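Genome polyprotein (Chicken sicinivirus JSY, PDB 6QWT) includes the RNA-dependent RNA polymerase 3Dpol, the part modelled here, which probably copies the viral RNA genome during replication. Local coordinates at residues 32-37 against 401-406; 387-392 against 461-466; 423-428 against 434-439; 442-447 against 454-459. All blocks are in the same frame, centred on the assembly; numbering follows the deposited sequence.

Interaction 1: residues 32-37 against 401-406; sequences VTKEPA and SPETYQ
Thr33 and Glu403 meet where an N-terminal part of the fingers reaches across to the start of the thumb, a closure characteristic of the encircled, cupped right-hand fold of picornaviral RNA polymerases. Strand 34-36 belongs to the fingers, where it pairs with strand 161-163; Glu403 stands on helix 402-408. The firm part of the contact is a single hydrogen bond: Thr33 OG1 donates to Glu403 OE1 over 2.9 Å, meeting that oxygen on its anti side but 34° out of the carboxylate plane. The glutamate can reach this far because its CG lies anti to the backbone N (chi1 -168°) and the chain stays extended beyond it, so that the two side chains approach from opposite directions. Outside the pair, Gln407 OE1 accepts from the backbone N of Thr33, a second tie between the same parts of the chain.

The whole contact lies at the surface, and beside this bond it is looser. Within 401-406, Ser401 OG and Thr404 OG1 share a hydrogen bond of 3.1 Å at the helix start. Lys34 runs past the other carboxylate oxygen without gripping it: its NZ stays 4.3 Å from Glu403 OE2, beyond a salt bridge, although the opposite charges probably still attract. Lys383 NZ also lies near the Lys34 ammonium, and the glutamate may soften that like-charge pair. Only 138 Å² is buried between the segments, both sides counted. Lacking a direct salt bridge, the lysine reaches the helix through water: one molecule accepts from Lys34 NZ at 2.8 Å and donates to Thr404 O at 3.0 Å.

Interaction 2: residues 387-392 against 461-466; sequences VPDERF and VLQYRW
Asp389 holds out its carboxylate between its own turn and the side chain of Gln463. The aspartate CG is anti to the backbone N, and OD1 folds back over the following residues: it accepts from Phe392 N at 2.9 Å through its anti lone pair and from Arg391 N at 3.0 Å from above the carboxylate plane. The bond from Arg391 N closes an Asx turn and that from Phe392 N an Asx motif; together they limit the rotation of the carboxylate. OD2 is shared between Gln463 of the helix and His397 NE2 of strand 396-400, hydrogen-bonded to both. Gln463 starts out extended and bends at chi2 (70°), which brings its amide to meet the acid from the opposite direction; NE2 donates to Asp389 OD2 over 3.2 Å with an N-H...O angle of 152°. The two flat groups are turned only 20° against each other. Trp466 slides its six-membered ring past the aspartate, with CZ3 3.8 Å from Asp389 OD2, and the imidazole of His397 stacks on it. The arrangement fastens the end of hairpin 384-388/396-400, consistent with the motif E hairpin of these polymerases, to C-terminal helix 459-469, and Trp466 NE1 carries the tie on to Asp213 O in helix 212-222.

Interaction 3: residues 423-428 against 434-439; sequences SLCYLA and NNYQKW
The short segments 423-428 and 434-439 run roughly antiparallel, 147° between their directions, with axes 10.6 Å apart at closest and the CA atoms of Ala428 and Tyr436 just 5.8 Å from each other near the turn. Two aromatic side chains fill the gap, both extended from the second helix with CG anti to the backbone N. Ala428 sits at the fork between them: its CB lies over one face of the Trp439 ring, 3.9 Å from CE3, and in the plane of the Tyr436 ring at its edge, 4.0 Å from CD1. Helices 417-428 and 433-449 form an antiparallel helical hairpin in the thumb, and the small alanine lets the two rings come close to its backbone. Further along, the Cys425 sulfur also meets both rings edge-on, a sulfur-aromatic contact in each case. Its SG is 3.9 Å from Trp439 CZ3 and 3.2 Å from Tyr436 OH, a hydroxyl that is hydrogen-bonded to Ile457 O in the loop before the last helix. Leu424 approaches the far end of the indole obliquely, CB to CH2 3.8 Å. Tyr405 of helix 402-408 meets Trp439 edge-to-face and also touches Leu424 and Ala428.

Interaction 4: residues 442-447 against 454-459; sequences TVQAQC and PIFIPY
Phe456 has CG anti to its carbonyl carbon (chi1 -58°), and Val443 sends CG1 anti to its backbone N (chi1 166°); together these torsions bring the outer edge of the phenyl ring against the helix. Val443 CG1 lies in the ring plane, 3.8 Å from Phe456 CZ, and Gln444 CB comes to the same edge, 4.0 Å from CE2. The ring thus pushes edge-first at two consecutive residues of the helix and lays neither face on them. Two residues earlier in the loop, Pro454 does similar work with its ring carbons. Its CD is 3.6 Å from Cys447 CB, and its CG is 3.9 Å from Gln444 CA, where it presses on the main chain of the helix itself. Gln444, its chain bent at chi2, crosses the proline obliquely and brings NE2 to 3.6 Å from Pro454 O, a long approach at the partly exposed border of an otherwise apolar contact. Val443 and Cys447 are buried one helical turn apart, with Phe456 and Pro454 fitted against them. Ile421 of helix 417-428 touches both loop residues, and Phe30, from the N-terminal part of the chain, touches Val443. After Phe456 the chain runs along to Pro458, the N-cap of helix 459-469. The arrangement is the linker between the last two helices of the thumb: an irregular stretch doubles back along helix 433-449 and is pinned there by a proline and an aromatic ring before the last helix begins.

Overall arrangement
Interactions 2, 3 and 4 form one cluster in and beside the C-terminal thumb. Interactions 3 and 4 share helix 433-449 and have centres about 9 Å apart; both are nested inside the span closed by interaction 2, and Leu462 of helix 459-469 touches both. Interaction 1 closes before interaction 3 opens, and its segments alternate along the chain with those of interaction 2, about 25 Å away between centres. It lies about 14 Å from interaction 3, centre to centre, and Tyr405 packs on that helical pair. The consecutive thumb helices are therefore stacked on one another, with hairpin 384-388/396-400, probably motif E, at one end and the N-terminal fingers residues bridged to them through helix 402-408.

Interaction 1: residues 32-37 against 401-406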
# COMPACT_ATOMS: atom_id res chain seq x y z
N VAL A 32 -26.59 -2.34 4.65
CA VAL A 32 -25.37 -3.13 4.54
C VAL A 32 -25.00 -3.25 3.07
O VAL A 32 -25.66 -3.97 2.31
CB VAL A 32 -25.53 -4.51 5.19
CG1 VAL A 32 -24.29 -5.36 4.96
CG2 VAL A 32 -25.79 -4.35 6.68
N THR A 33 -23.94 -2.55 2.65
CA THR A 33 -23.40 -2.66 1.31
C THR A 33 -22.06 -3.38 1.28
O THR A 33 -21.48 -3.55 0.20
CB THR A 33 -23.24 -1.27 0.67
OG1 THR A 33 -22.14 -0.58 1.29
CG2 THR A 33 -24.51 -0.45 0.84
N LYS A 34 -21.55 -3.81 2.43
CA LYS A 34 -20.27 -4.49 2.52
C LYS A 34 -20.38 -5.63 3.52
O LYS A 34 -21.14 -5.56 4.49
CB LYS A 34 -19.14 -3.55 2.95
CG LYS A 34 -18.58 -2.67 1.84
CD LYS A 34 -17.80 -1.50 2.43
CE LYS A 34 -16.64 -1.10 1.55
NZ LYS A 34 -15.84 -0.00 2.17
N GLU A 35 -19.61 -6.69 3.28
CA GLU A 35 -19.56 -7.86 4.13
C GLU A 35 -18.14 -8.40 4.13
O GLU A 35 -17.35 -8.07 3.24
CB GLU A 35 -20.54 -8.94 3.65
CG GLU A 35 -22.01 -8.62 3.91
CD GLU A 35 -22.94 -9.69 3.36
OE1 GLU A 35 -22.46 -10.80 3.06
OE2 GLU A 35 -24.15 -9.41 3.23
N PRO A 36 -17.78 -9.22 5.12
CA PRO A 36 -16.44 -9.83 5.12
C PRO A 36 -16.20 -10.65 3.86
O PRO A 36 -17.09 -11.35 3.37
CB PRO A 36 -16.45 -10.70 6.37
CG PRO A 36 -17.45 -10.05 7.27
CD PRO A 36 -18.52 -9.53 6.36
N ALA A 37 -14.97 -10.56 3.34
CA ALA A 37 -14.61 -11.26 2.12
C ALA A 37 -14.77 -12.77 2.29
O ALA A 37 -14.66 -13.31 3.39
CB ALA A 37 -13.18 -10.93 1.71
N SER A 401 -14.75 8.84 1.83
CA SER A 401 -16.10 8.47 1.43
C SER A 401 -16.90 8.02 2.64
O SER A 401 -16.39 7.23 3.45
CB SER A 401 -16.06 7.36 0.38
OG SER A 401 -15.38 6.22 0.89
N PRO A 402 -18.13 8.49 2.82
CA PRO A 402 -18.90 8.10 4.01
C PRO A 402 -19.11 6.60 4.13
O PRO A 402 -19.26 6.09 5.25
CB PRO A 402 -20.24 8.84 3.82
CG PRO A 402 -19.90 10.01 2.95
CD PRO A 402 -18.83 9.51 2.02
N GLU A 403 -19.09 5.87 3.01
CA GLU A 403 -19.25 4.42 3.05
C GLU A 403 -18.16 3.76 3.88
O GLU A 403 -18.38 2.70 4.46
CB GLU A 403 -19.27 3.86 1.63
CG GLU A 403 -19.73 2.41 1.55
CD GLU A 403 -19.63 1.83 0.15
OE1 GLU A 403 -20.62 1.22 -0.32
OE2 GLU A 403 -18.57 1.99 -0.49
N THR A 404 -16.97 4.38 3.94
CA THR A 404 -15.88 3.82 4.72
C THR A 404 -16.28 3.64 6.18
O THR A 404 -16.27 2.52 6.71
CB THR A 404 -14.64 4.71 4.60
OG1 THR A 404 -14.17 4.71 3.25
CG2 THR A 404 -13.53 4.21 5.51
N TYR A 405 -16.64 4.73 6.86
CA TYR A 405 -16.94 4.64 8.28
C TYR A 405 -18.38 4.25 8.58
O TYR A 405 -18.67 3.82 9.70
CB TYR A 405 -16.61 5.97 8.99
CG TYR A 405 -17.14 7.22 8.34
CD1 TYR A 405 -16.36 7.95 7.45
CD2 TYR A 405 -18.41 7.70 8.64
CE1 TYR A 405 -16.84 9.11 6.85
CE2 TYR A 405 -18.90 8.86 8.05
CZ TYR A 405 -18.11 9.56 7.16
OH TYR A 405 -18.58 10.71 6.57
N GLN A 406 -19.29 4.39 7.61
CA GLN A 406 -20.65 3.89 7.82
C GLN A 406 -20.68 2.36 7.82
O GLN A 406 -21.41 1.75 8.61
CB GLN A 406 -21.59 4.44 6.74
CG GLN A 406 -21.95 5.90 6.94
CD GLN A 406 -22.68 6.49 5.75
OE1 GLN A 406 -22.70 5.91 4.67
NE2 GLN A 406 -23.28 7.67 5.94
O HOH W 1 -15.68 0.22 4.92

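Interaction 2: residues 387-392 against 461-466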
# COMPACT_ATOMS: atom_id res chain seq x y z
N VAL A 387 -11.01 18.99 0.31
CA VAL A 387 -12.00 20.02 0.59
C VAL A 387 -11.37 21.11 1.46
O VAL A 387 -11.00 20.85 2.61
CB VAL A 387 -13.26 19.46 1.27
CG1 VAL A 387 -14.23 20.58 1.60
CG2 VAL A 387 -13.92 18.42 0.38
N PRO A 388 -11.23 22.34 0.96
CA PRO A 388 -10.68 23.42 1.80
C PRO A 388 -11.56 23.70 3.01
O PRO A 388 -12.79 23.57 2.96
CB PRO A 388 -10.63 24.62 0.85
CG PRO A 388 -10.60 24.02 -0.53
CD PRO A 388 -11.43 22.77 -0.43
N ASP A 389 -10.92 24.10 4.10
CA ASP A 389 -11.64 24.44 5.31
C ASP A 389 -12.47 25.71 5.10
O ASP A 389 -12.03 26.66 4.45
CB ASP A 389 -10.67 24.63 6.48
CG ASP A 389 -11.37 24.85 7.80
OD1 ASP A 389 -11.41 26.02 8.26
OD2 ASP A 389 -11.87 23.87 8.39
N GLU A 390 -13.69 25.71 5.64
CA GLU A 390 -14.61 26.82 5.41
C GLU A 390 -14.08 28.13 5.98
O GLU A 390 -14.38 29.21 5.45
CB GLU A 390 -15.98 26.50 6.01
CG GLU A 390 -16.98 25.94 5.01
CD GLU A 390 -18.28 25.49 5.66
OE1 GLU A 390 -18.78 24.41 5.30
OE2 GLU A 390 -18.79 26.22 6.54
N ARG A 391 -13.30 28.07 7.06
CA ARG A 391 -12.81 29.27 7.72
C ARG A 391 -11.36 29.60 7.38
O ARG A 391 -11.01 30.78 7.26
CB ARG A 391 -12.95 29.13 9.24
CG ARG A 391 -12.41 30.32 10.02
CD ARG A 391 -12.79 30.25 11.48
NE ARG A 391 -12.21 31.35 12.23
CZ ARG A 391 -12.43 31.57 13.52
NH1 ARG A 391 -13.23 30.76 14.21
NH2 ARG A 391 -11.86 32.60 14.13
N PHE A 392 -10.51 28.59 7.21
CA PHE A 392 -9.12 28.76 6.81
C PHE A 392 -8.92 28.01 5.50
O PHE A 392 -8.41 26.87 5.48
CB PHE A 392 -8.16 28.25 7.90
CG PHE A 392 -8.44 28.82 9.26
CD1 PHE A 392 -7.85 30.00 9.67
CD2 PHE A 392 -9.30 28.17 10.14
CE1 PHE A 392 -8.10 30.53 10.93
CE2 PHE A 392 -9.55 28.69 11.40
CZ PHE A 392 -8.96 29.87 11.79
N VAL A 461 -12.99 18.99 19.71
CA VAL A 461 -11.68 18.41 19.98
C VAL A 461 -10.99 18.01 18.68
O VAL A 461 -9.80 18.29 18.47
CB VAL A 461 -11.81 17.21 20.93
CG1 VAL A 461 -10.50 16.42 20.99
CG2 VAL A 461 -12.23 17.66 22.32
N LEU A 462 -11.73 17.36 17.78
CA LEU A 462 -11.13 16.89 16.53
C LEU A 462 -10.75 18.06 15.63
O LEU A 462 -9.67 18.06 15.03
CB LEU A 462 -12.08 15.94 15.82
CG LEU A 462 -12.37 14.64 16.58
CD1 LEU A 462 -13.56 13.90 15.98
CD2 LEU A 462 -11.13 13.76 16.61
N GLN A 463 -11.62 19.07 15.53
CA GLN A 463 -11.33 20.20 14.66
C GLN A 463 -10.19 21.04 15.21
O GLN A 463 -9.33 21.50 14.45
CB GLN A 463 -12.59 21.05 14.45
CG GLN A 463 -12.35 22.35 13.69
CD GLN A 463 -12.03 22.14 12.21
OE1 GLN A 463 -11.91 21.01 11.73
NE2 GLN A 463 -11.89 23.25 11.48
N TYR A 464 -10.15 21.25 16.53
CA TYR A 464 -9.04 22.00 17.10
C TYR A 464 -7.71 21.29 16.85
O TYR A 464 -6.74 21.90 16.41
CB TYR A 464 -9.23 22.21 18.61
CG TYR A 464 -7.92 22.57 19.28
CD1 TYR A 464 -7.39 23.85 19.15
CD2 TYR A 464 -7.20 21.62 20.00
CE1 TYR A 464 -6.19 24.18 19.74
CE2 TYR A 464 -5.99 21.95 20.59
CZ TYR A 464 -5.49 23.22 20.46
OH TYR A 464 -4.29 23.55 21.05
N ARG A 465 -7.66 19.98 17.15
CA ARG A 465 -6.40 19.26 17.00
C ARG A 465 -5.97 19.16 15.54
O ARG A 465 -4.77 19.15 15.26
CB ARG A 465 -6.51 17.87 17.63
CG ARG A 465 -6.26 17.88 19.13
CD ARG A 465 -6.13 16.49 19.72
NE ARG A 465 -4.93 15.79 19.25
CZ ARG A 465 -3.70 16.04 19.67
NH1 ARG A 465 -2.68 15.34 19.18
NH2 ARG A 465 -3.47 16.99 20.57
N TRP A 466 -6.92 19.11 14.61
CA TRP A 466 -6.55 19.13 13.19
C TRP A 466 -5.92 20.46 12.81
O TRP A 466 -4.86 20.50 12.18
CB TRP A 466 -7.76 18.85 12.31
CG TRP A 466 -7.43 18.95 10.85
CD1 TRP A 466 -6.74 18.03 10.11
CD2 TRP A 466 -7.76 20.02 9.95
NE1 TRP A 466 -6.62 18.47 8.81
CE2 TRP A 466 -7.24 19.68 8.69
CE3 TRP A 466 -8.44 21.23 10.10
CZ2 TRP A 466 -7.38 20.51 7.58
CZ3 TRP A 466 -8.58 22.06 9.00
CH2 TRP A 466 -8.06 21.69 7.75

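Interaction 3: residues 423-428 against 434-439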
# COMPACT_ATOMS: atom_id res chain seq x y z
N SER A 423 -11.55 5.27 16.48
CA SER A 423 -10.69 5.40 15.31
C SER A 423 -11.46 5.89 14.09
O SER A 423 -10.87 6.52 13.20
CB SER A 423 -10.00 4.07 15.01
OG SER A 423 -10.94 3.01 14.96
N LEU A 424 -12.77 5.62 14.02
CA LEU A 424 -13.57 6.12 12.91
C LEU A 424 -13.95 7.59 13.09
O LEU A 424 -14.19 8.27 12.09
CB LEU A 424 -14.83 5.27 12.75
CG LEU A 424 -14.57 3.81 12.36
CD1 LEU A 424 -15.86 3.01 12.33
CD2 LEU A 424 -13.86 3.71 11.01
N CYS A 425 -13.99 8.09 14.33
CA CYS A 425 -14.20 9.51 14.55
C CYS A 425 -13.11 10.34 13.87
O CYS A 425 -13.38 11.43 13.36
CB CYS A 425 -14.24 9.81 16.04
SG CYS A 425 -15.72 9.17 16.86
N TYR A 426 -11.87 9.82 13.86
CA TYR A 426 -10.78 10.54 13.21
C TYR A 426 -10.98 10.68 11.71
O TYR A 426 -10.39 11.58 11.10
CB TYR A 426 -9.45 9.82 13.48
CG TYR A 426 -9.06 9.78 14.94
CD1 TYR A 426 -8.88 8.57 15.60
CD2 TYR A 426 -8.86 10.96 15.66
CE1 TYR A 426 -8.52 8.54 16.94
CE2 TYR A 426 -8.50 10.93 17.00
CZ TYR A 426 -8.33 9.71 17.63
OH TYR A 426 -7.97 9.67 18.96
N LEU A 427 -11.79 9.81 11.11
CA LEU A 427 -12.07 9.88 9.68
C LEU A 427 -13.32 10.69 9.37
O LEU A 427 -13.34 11.44 8.39
CB LEU A 427 -12.22 8.47 9.11
CG LEU A 427 -11.05 7.50 9.32
CD1 LEU A 427 -11.37 6.12 8.77
CD2 LEU A 427 -9.78 8.05 8.68
N ALA A 428 -14.35 10.57 10.20
CA ALA A 428 -15.68 11.07 9.89
C ALA A 428 -15.87 12.56 10.15
O ALA A 428 -16.68 13.19 9.48
CB ALA A 428 -16.73 10.28 10.68
N ASN A 434 -22.02 18.78 11.27
CA ASN A 434 -23.35 18.19 11.33
C ASN A 434 -23.47 16.91 10.53
O ASN A 434 -24.35 16.09 10.83
CB ASN A 434 -24.40 19.21 10.88
CG ASN A 434 -24.57 20.34 11.87
OD1 ASN A 434 -24.75 20.11 13.07
ND2 ASN A 434 -24.50 21.58 11.39
N ASN A 435 -22.63 16.70 9.52
CA ASN A 435 -22.53 15.38 8.92
C ASN A 435 -21.88 14.40 9.89
O ASN A 435 -22.26 13.23 9.96
CB ASN A 435 -21.77 15.45 7.60
CG ASN A 435 -22.50 16.27 6.56
OD1 ASN A 435 -23.67 16.02 6.27
ND2 ASN A 435 -21.81 17.26 6.00
N TYR A 436 -20.89 14.88 10.65
CA TYR A 436 -20.32 14.08 11.73
C TYR A 436 -21.38 13.73 12.76
O TYR A 436 -21.46 12.58 13.21
CB TYR A 436 -19.17 14.84 12.37
CG TYR A 436 -18.52 14.15 13.55
CD1 TYR A 436 -17.91 12.90 13.40
CD2 TYR A 436 -18.50 14.74 14.80
CE1 TYR A 436 -17.31 12.27 14.48
CE2 TYR A 436 -17.90 14.11 15.88
CZ TYR A 436 -17.31 12.88 15.71
OH TYR A 436 -16.70 12.25 16.78
N GLN A 437 -22.21 14.71 13.14
CA GLN A 437 -23.23 14.46 14.15
C GLN A 437 -24.26 13.45 13.66
O GLN A 437 -24.72 12.61 14.43
CB GLN A 437 -23.91 15.77 14.53
CG GLN A 437 -24.75 15.68 15.79
CD GLN A 437 -23.95 15.19 16.98
OE1 GLN A 437 -22.84 15.68 17.24
NE2 GLN A 437 -24.49 14.22 17.70
N LYS A 438 -24.62 13.51 12.37
CA LYS A 438 -25.60 12.57 11.83
C LYS A 438 -25.09 11.14 11.92
O LYS A 438 -25.84 10.22 12.26
CB LYS A 438 -25.94 12.94 10.39
CG LYS A 438 -26.87 14.14 10.26
CD LYS A 438 -27.00 14.58 8.80
CE LYS A 438 -27.93 15.78 8.65
NZ LYS A 438 -27.38 17.01 9.28
N TRP A 439 -23.81 10.93 11.60
CA TRP A 439 -23.21 9.61 11.75
C TRP A 439 -23.21 9.17 13.21
O TRP A 439 -23.59 8.04 13.53
CB TRP A 439 -21.80 9.61 11.17
CG TRP A 439 -21.06 8.33 11.40
CD1 TRP A 439 -21.26 7.14 10.76
CD2 TRP A 439 -20.00 8.10 12.34
NE1 TRP A 439 -20.40 6.19 11.24
CE2 TRP A 439 -19.61 6.75 12.21
CE3 TRP A 439 -19.35 8.90 13.28
CZ2 TRP A 439 -18.60 6.19 12.98
CZ3 TRP A 439 -18.34 8.35 14.05
CH2 TRP A 439 -17.97 7.00 13.89

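Interaction 4: residues 442-447 against 454-459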
# COMPACT_ATOMS: atom_id res chain seq x y z
N THR A 442 -26.85 8.31 14.39
CA THR A 442 -27.36 7.06 13.83
C THR A 442 -26.68 5.86 14.47
O THR A 442 -27.34 4.85 14.77
CB THR A 442 -27.16 7.05 12.31
OG1 THR A 442 -27.79 8.20 11.74
CG2 THR A 442 -27.77 5.79 11.70
N VAL A 443 -25.37 5.94 14.69
CA VAL A 443 -24.65 4.84 15.32
C VAL A 443 -25.10 4.66 16.77
O VAL A 443 -25.25 3.53 17.25
CB VAL A 443 -23.13 5.09 15.22
CG1 VAL A 443 -22.36 4.16 16.15
CG2 VAL A 443 -22.67 4.91 13.77
N GLN A 444 -25.34 5.77 17.47
CA GLN A 444 -25.73 5.68 18.88
C GLN A 444 -27.10 5.04 19.05
O GLN A 444 -27.31 4.25 19.98
CB GLN A 444 -25.71 7.07 19.51
CG GLN A 444 -26.29 7.12 20.92
CD GLN A 444 -25.53 8.05 21.82
OE1 GLN A 444 -25.42 9.25 21.55
NE2 GLN A 444 -24.99 7.52 22.91
N ALA A 445 -28.04 5.36 18.16
CA ALA A 445 -29.38 4.79 18.28
C ALA A 445 -29.36 3.28 18.08
O ALA A 445 -30.04 2.54 18.80
CB ALA A 445 -30.33 5.46 17.29
N GLN A 446 -28.57 2.81 17.12
CA GLN A 446 -28.46 1.37 16.90
C GLN A 446 -27.75 0.68 18.05
O GLN A 446 -28.17 -0.39 18.50
CB GLN A 446 -27.74 1.09 15.58
CG GLN A 446 -27.80 -0.37 15.14
CD GLN A 446 -29.21 -0.82 14.82
OE1 GLN A 446 -29.88 -0.23 13.97
NE2 GLN A 446 -29.67 -1.86 15.50
N CYS A 447 -26.67 1.29 18.56
CA CYS A 447 -25.93 0.71 19.67
C CYS A 447 -26.81 0.59 20.92
O CYS A 447 -26.67 -0.36 21.70
CB CYS A 447 -24.69 1.54 19.98
SG CYS A 447 -23.37 1.41 18.76
N PRO A 454 -21.95 4.06 23.12
CA PRO A 454 -20.74 4.63 22.52
C PRO A 454 -20.50 6.05 22.99
O PRO A 454 -21.43 6.82 23.25
CB PRO A 454 -21.04 4.59 21.02
CG PRO A 454 -22.53 4.68 20.95
CD PRO A 454 -23.05 3.93 22.15
N ILE A 455 -19.22 6.40 23.10
CA ILE A 455 -18.78 7.75 23.42
C ILE A 455 -17.99 8.27 22.23
O ILE A 455 -16.99 7.66 21.82
CB ILE A 455 -17.92 7.79 24.70
CG1 ILE A 455 -18.72 7.28 25.90
CG2 ILE A 455 -17.39 9.19 24.94
CD1 ILE A 455 -19.78 8.25 26.39
N PHE A 456 -18.44 9.39 21.66
CA PHE A 456 -17.80 9.97 20.48
C PHE A 456 -16.92 11.14 20.89
O PHE A 456 -17.28 11.95 21.75
CB PHE A 456 -18.86 10.44 19.48
CG PHE A 456 -19.79 9.35 19.02
CD1 PHE A 456 -19.46 8.55 17.93
CD2 PHE A 456 -20.99 9.12 19.67
CE1 PHE A 456 -20.32 7.54 17.50
CE2 PHE A 456 -21.85 8.11 19.25
CZ PHE A 456 -21.51 7.32 18.17
N ILE A 457 -15.74 11.22 20.27
CA ILE A 457 -14.87 12.39 20.48
C ILE A 457 -15.61 13.64 20.02
O ILE A 457 -16.13 13.67 18.88
CB ILE A 457 -13.56 12.22 19.70
CG1 ILE A 457 -12.90 10.88 20.05
CG2 ILE A 457 -12.61 13.38 20.00
CD1 ILE A 457 -11.76 10.52 19.13
N PRO A 458 -15.71 14.68 20.84
CA PRO A 458 -16.46 15.87 20.43
C PRO A 458 -15.83 16.53 19.21
O PRO A 458 -14.61 16.52 19.04
CB PRO A 458 -16.39 16.79 21.66
CG PRO A 458 -16.03 15.88 22.81
CD PRO A 458 -15.17 14.81 22.21
N TYR A 459 -16.69 17.09 18.36
CA TYR A 459 -16.20 17.71 17.13
C TYR A 459 -15.19 18.81 17.42
O TYR A 459 -14.21 18.98 16.68
CB TYR A 459 -17.37 18.26 16.31
CG TYR A 459 -16.91 19.01 15.07
CD1 TYR A 459 -16.65 18.34 13.89
CD2 TYR A 459 -16.72 20.39 15.10
CE1 TYR A 459 -16.21 19.01 12.76
CE2 TYR A 459 -16.28 21.07 13.98
CZ TYR A 459 -16.03 20.38 12.82
OH TYR A 459 -15.60 21.06 11.70